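Side-chain contacts in histone acetyltransferase, ELP3 family (Methanocaldococcus infernus, PDB 6IA8), which forms 5-carboxymethyluridine at the wobble position of tRNAs from acetyl-CoA and S-adenosylmethionine, with a [4Fe-4S] cluster: residues Q242-D246 with S247-V251; H232-E235 with D236-A240. One frame throughout, in Å; residues are numbered along the deposited sequence.

Interaction 1 of 2, residues Q242-D246 with S247-V251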
# COMPACT_ATOMS: atom_id res chain seq x y z
N GLN A 242 11.84 -4.10 -8.52
CA GLN A 242 13.15 -3.47 -8.34
C GLN A 242 13.15 -2.01 -8.82
O GLN A 242 13.73 -1.14 -8.17
CB GLN A 242 14.20 -4.27 -9.11
CG GLN A 242 15.59 -3.62 -9.12
CD GLN A 242 15.90 -2.87 -10.38
OE1 GLN A 242 15.69 -3.38 -11.47
NE2 GLN A 242 16.45 -1.67 -10.24
N LEU A 243 12.55 -1.74 -9.97
CA LEU A 243 12.54 -0.37 -10.46
C LEU A 243 11.75 0.53 -9.52
O LEU A 243 12.11 1.69 -9.31
CB LEU A 243 11.94 -0.32 -11.86
CG LEU A 243 12.78 -0.98 -12.97
CD1 LEU A 243 11.96 -1.03 -14.25
CD2 LEU A 243 14.07 -0.24 -13.18
N LEU A 244 10.65 0.02 -8.96
CA LEU A 244 9.85 0.79 -8.02
C LEU A 244 10.63 1.06 -6.74
O LEU A 244 10.70 2.20 -6.26
CB LEU A 244 8.54 0.04 -7.71
CG LEU A 244 7.51 0.05 -8.85
CD1 LEU A 244 6.42 -0.99 -8.55
CD2 LEU A 244 6.92 1.37 -9.09
N LYS A 245 11.24 0.02 -6.17
CA LYS A 245 12.00 0.17 -4.94
C LYS A 245 13.16 1.14 -5.13
O LYS A 245 13.41 1.99 -4.27
CB LYS A 245 12.53 -1.18 -4.49
CG LYS A 245 11.52 -2.16 -3.85
CD LYS A 245 10.88 -1.58 -2.59
CE LYS A 245 10.11 -2.67 -1.85
NZ LYS A 245 11.07 -3.59 -1.19
N ASP A 246 13.87 1.04 -6.26
CA ASP A 246 15.01 1.91 -6.52
C ASP A 246 14.59 3.30 -6.95
O ASP A 246 15.46 4.13 -7.16
CB ASP A 246 15.93 1.27 -7.58
CG ASP A 246 16.77 0.13 -6.99
OD1 ASP A 246 16.98 0.14 -5.73
OD2 ASP A 246 17.22 -0.73 -7.76
N SER A 247 13.30 3.56 -7.09
CA SER A 247 12.77 4.91 -7.25
C SER A 247 12.09 5.41 -5.98
O SER A 247 11.45 6.46 -6.01
CB SER A 247 11.81 4.92 -8.43
OG SER A 247 12.46 4.45 -9.62
N GLY A 248 12.21 4.68 -4.88
CA GLY A 248 11.69 5.14 -3.60
C GLY A 248 10.21 4.89 -3.37
O GLY A 248 9.65 5.41 -2.40
N LEU A 249 9.56 4.12 -4.23
CA LEU A 249 8.12 3.97 -4.11
C LEU A 249 7.78 2.79 -3.20
O LEU A 249 8.57 1.85 -3.04
CB LEU A 249 7.47 3.79 -5.49
CG LEU A 249 7.49 5.06 -6.32
CD1 LEU A 249 7.26 4.76 -7.82
CD2 LEU A 249 6.39 6.04 -5.87
N LYS A 250 6.57 2.84 -2.63
CA LYS A 250 6.01 1.69 -1.93
C LYS A 250 5.42 0.71 -2.93
O LYS A 250 4.79 1.11 -3.93
CB LYS A 250 4.93 2.13 -0.96
CG LYS A 250 5.55 3.04 0.19
CD LYS A 250 4.46 3.79 1.00
CE LYS A 250 4.21 5.17 0.41
NZ LYS A 250 5.43 5.96 0.13
N VAL A 251 5.56 -0.57 -2.62
CA VAL A 251 5.19 -1.63 -3.53
C VAL A 251 4.20 -2.54 -2.83
O VAL A 251 4.50 -3.12 -1.79
CB VAL A 251 6.42 -2.44 -3.98
CG1 VAL A 251 6.00 -3.60 -4.88
CG2 VAL A 251 7.43 -1.53 -4.68
O HOH W 1 15.33 5.22 -9.77

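Interaction 2 of 2, residues H232-E235 with D236-A240. With SO4 (sulfate ion), chain C.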
# COMPACT_ATOMS: atom_id res chain seq x y z
N HIS A 232 1.11 -10.98 -18.12
CA HIS A 232 2.41 -10.67 -17.55
C HIS A 232 3.06 -11.93 -17.02
O HIS A 232 2.43 -12.98 -16.88
CB HIS A 232 2.30 -9.63 -16.43
CG HIS A 232 1.69 -10.16 -15.18
ND1 HIS A 232 0.33 -10.14 -14.95
CD2 HIS A 232 2.25 -10.73 -14.09
CE1 HIS A 232 0.08 -10.68 -13.77
NE2 HIS A 232 1.22 -11.03 -13.22
N SER A 233 4.34 -11.82 -16.71
CA SER A 233 5.16 -12.92 -16.21
C SER A 233 5.65 -12.58 -14.80
O SER A 233 5.53 -11.45 -14.32
CB SER A 233 6.36 -13.15 -17.13
OG SER A 233 7.22 -12.02 -17.04
N VAL A 234 6.22 -13.58 -14.13
CA VAL A 234 6.83 -13.30 -12.84
C VAL A 234 8.07 -12.43 -13.04
O VAL A 234 8.37 -11.56 -12.21
CB VAL A 234 7.18 -14.59 -12.09
CG1 VAL A 234 8.34 -15.32 -12.74
CG2 VAL A 234 7.50 -14.24 -10.64
N GLU A 235 8.78 -12.63 -14.16
CA GLU A 235 9.90 -11.75 -14.49
C GLU A 235 9.47 -10.28 -14.54
O GLU A 235 10.21 -9.41 -14.07
CB GLU A 235 10.54 -12.17 -15.82
CG GLU A 235 11.34 -13.47 -15.75
CD GLU A 235 10.47 -14.73 -15.74
OE1 GLU A 235 9.27 -14.68 -16.07
OE2 GLU A 235 11.01 -15.80 -15.39
N ASP A 236 8.30 -10.00 -15.12
CA ASP A 236 7.78 -8.63 -15.11
C ASP A 236 7.58 -8.13 -13.68
O ASP A 236 7.87 -6.97 -13.37
CB ASP A 236 6.45 -8.57 -15.84
CG ASP A 236 6.56 -8.92 -17.32
OD1 ASP A 236 7.59 -8.59 -17.95
OD2 ASP A 236 5.62 -9.54 -17.83
N THR A 237 7.01 -8.97 -12.81
CA THR A 237 6.80 -8.57 -11.42
C THR A 237 8.13 -8.28 -10.72
O THR A 237 8.26 -7.31 -9.96
CB THR A 237 6.04 -9.69 -10.69
OG1 THR A 237 4.70 -9.81 -11.21
CG2 THR A 237 5.98 -9.43 -9.16
N ILE A 238 9.12 -9.14 -10.95
CA ILE A 238 10.41 -8.98 -10.30
C ILE A 238 11.09 -7.69 -10.76
O ILE A 238 11.59 -6.93 -9.94
CB ILE A 238 11.29 -10.21 -10.57
CG1 ILE A 238 10.68 -11.43 -9.87
CG2 ILE A 238 12.72 -9.94 -10.12
CD1 ILE A 238 11.39 -12.76 -10.15
N LYS A 239 11.07 -7.41 -12.06
CA LYS A 239 11.72 -6.21 -12.57
C LYS A 239 10.99 -4.95 -12.12
O LYS A 239 11.61 -3.95 -11.73
CB LYS A 239 11.79 -6.25 -14.11
CG LYS A 239 12.46 -5.05 -14.74
CD LYS A 239 13.88 -4.87 -14.22
CE LYS A 239 14.64 -3.82 -15.02
NZ LYS A 239 15.99 -3.55 -14.46
N ALA A 240 9.66 -4.93 -12.27
CA ALA A 240 8.88 -3.79 -11.78
C ALA A 240 9.17 -3.52 -10.31
O ALA A 240 9.29 -2.36 -9.89
CB ALA A 240 7.38 -4.03 -11.98
S SO4 C . -2.98 -9.39 -16.09
O1 SO4 C . -1.64 -9.12 -16.62
O2 SO4 C . -2.89 -10.12 -14.83
O3 SO4 C . -3.67 -8.12 -15.86
O4 SO4 C . -3.73 -10.18 -17.06
O HOH W 2 3.74 -12.32 -11.54

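Interaction 1 of 2, residues Q242-D246 with S247-V251
Leu244 O takes two backbone donors from the turn that follows it: Leu249 N at 3.0 Å and Ser247 N, which reach it from opposite faces of its carbonyl plane. Gly248 N in turn bonds to Lys245 O, so this is a Schellman motif, with Gly248 at positive phi as its C-prime residue, and it ends helix 234-245. Ser247 OG adds a side-chain bond, donating to Leu243 O at 2.8 Å almost in line with the C=O (161°); its chi1 of -57° swings the hydroxyl back over the last turn. A water donates to this OG and to Asp246 O. One residue before the serine, Asp246 holds Gln242: Gln242 NE2 gives a nearly straight bond (169°) to the anti side of Asp246 OD2, 2.8 Å away, while OD1 forms a salt bridge with Arg426 and the amides of Tyr429 and Lys430 also donate to the carboxylate. Leu244 CD2 meets Leu249 CD1 at 3.6 Å, and Leu244 CB meets Val251 CG2 at the same distance. Lys245 crosses Val251 at about a right angle, its NZ salt-bridged to Glu406. At this buried helix end the carbonyls of Leu243, Leu244 and Lys245 thus find donors within the turn itself.

Interaction 2 of 2, residues H232-E235 with D236-A240
A capping box opens helix 234-245, with Ser233 as N-cap and Asp236 as its partner three residues on. Asp236 N donates to Ser233 OG at 3.0 Å, and Asp236 OD2 accepts from Ser233 N at 2.8 Å, the N-H arriving from above the carboxylate plane, 37° out of it. Ser233 chi1 is 67°, which sets OG between the backbone N and the carbonyl carbon and turns it to the first turn of the helix. Behind the cap, Thr237 N reaches Ser233 O at 3.3 Å, and a water sits by Thr237 OG1, 2.7 Å away. Val234 CG2 lies 4.2 Å from Ile238 CD1, the two side chains side by side and pointing the same way. His232, just before the cap, rests its CB 3.6 Å from Asp236 OD2; its ND1 gives an almost straight bond (177°) to O1 of a sulfate, probably from the crystallisation liquor, while NE2 donates to Val217 O. Glu235 OE1 is hydrogen-bonded to Asn222 ND2. With an alanine in place of Asp236, Ser233 N would probably lose its acceptor, reducing the box to the single amide-to-hydroxyl bond. The box thus satisfies an amide at each end of its span, and a negative side chain here probably suits the positive end of the helix dipole.

Both contacts belong to helix 234-245 of the radical SAM region: interaction 2 starts it and interaction 1 finishes it, their centres about 14 Å apart. The start is a surface contact where side chains do the capping, a serine hydroxyl and a carboxylate taking amide hydrogens, with a sulfate bound close by. The finish is buried, and there the backbone largely caps itself, aided by one serine hydroxyl and packed with aliphatic side chains. Both lie against strand 212-218, but interaction 2 also borders helix 222-227, whereas interaction 1 leads into strand 250-255 of the parallel sheet and sends charged side chains to residues of the acetyltransferase domain, such as Arg426 and Glu406.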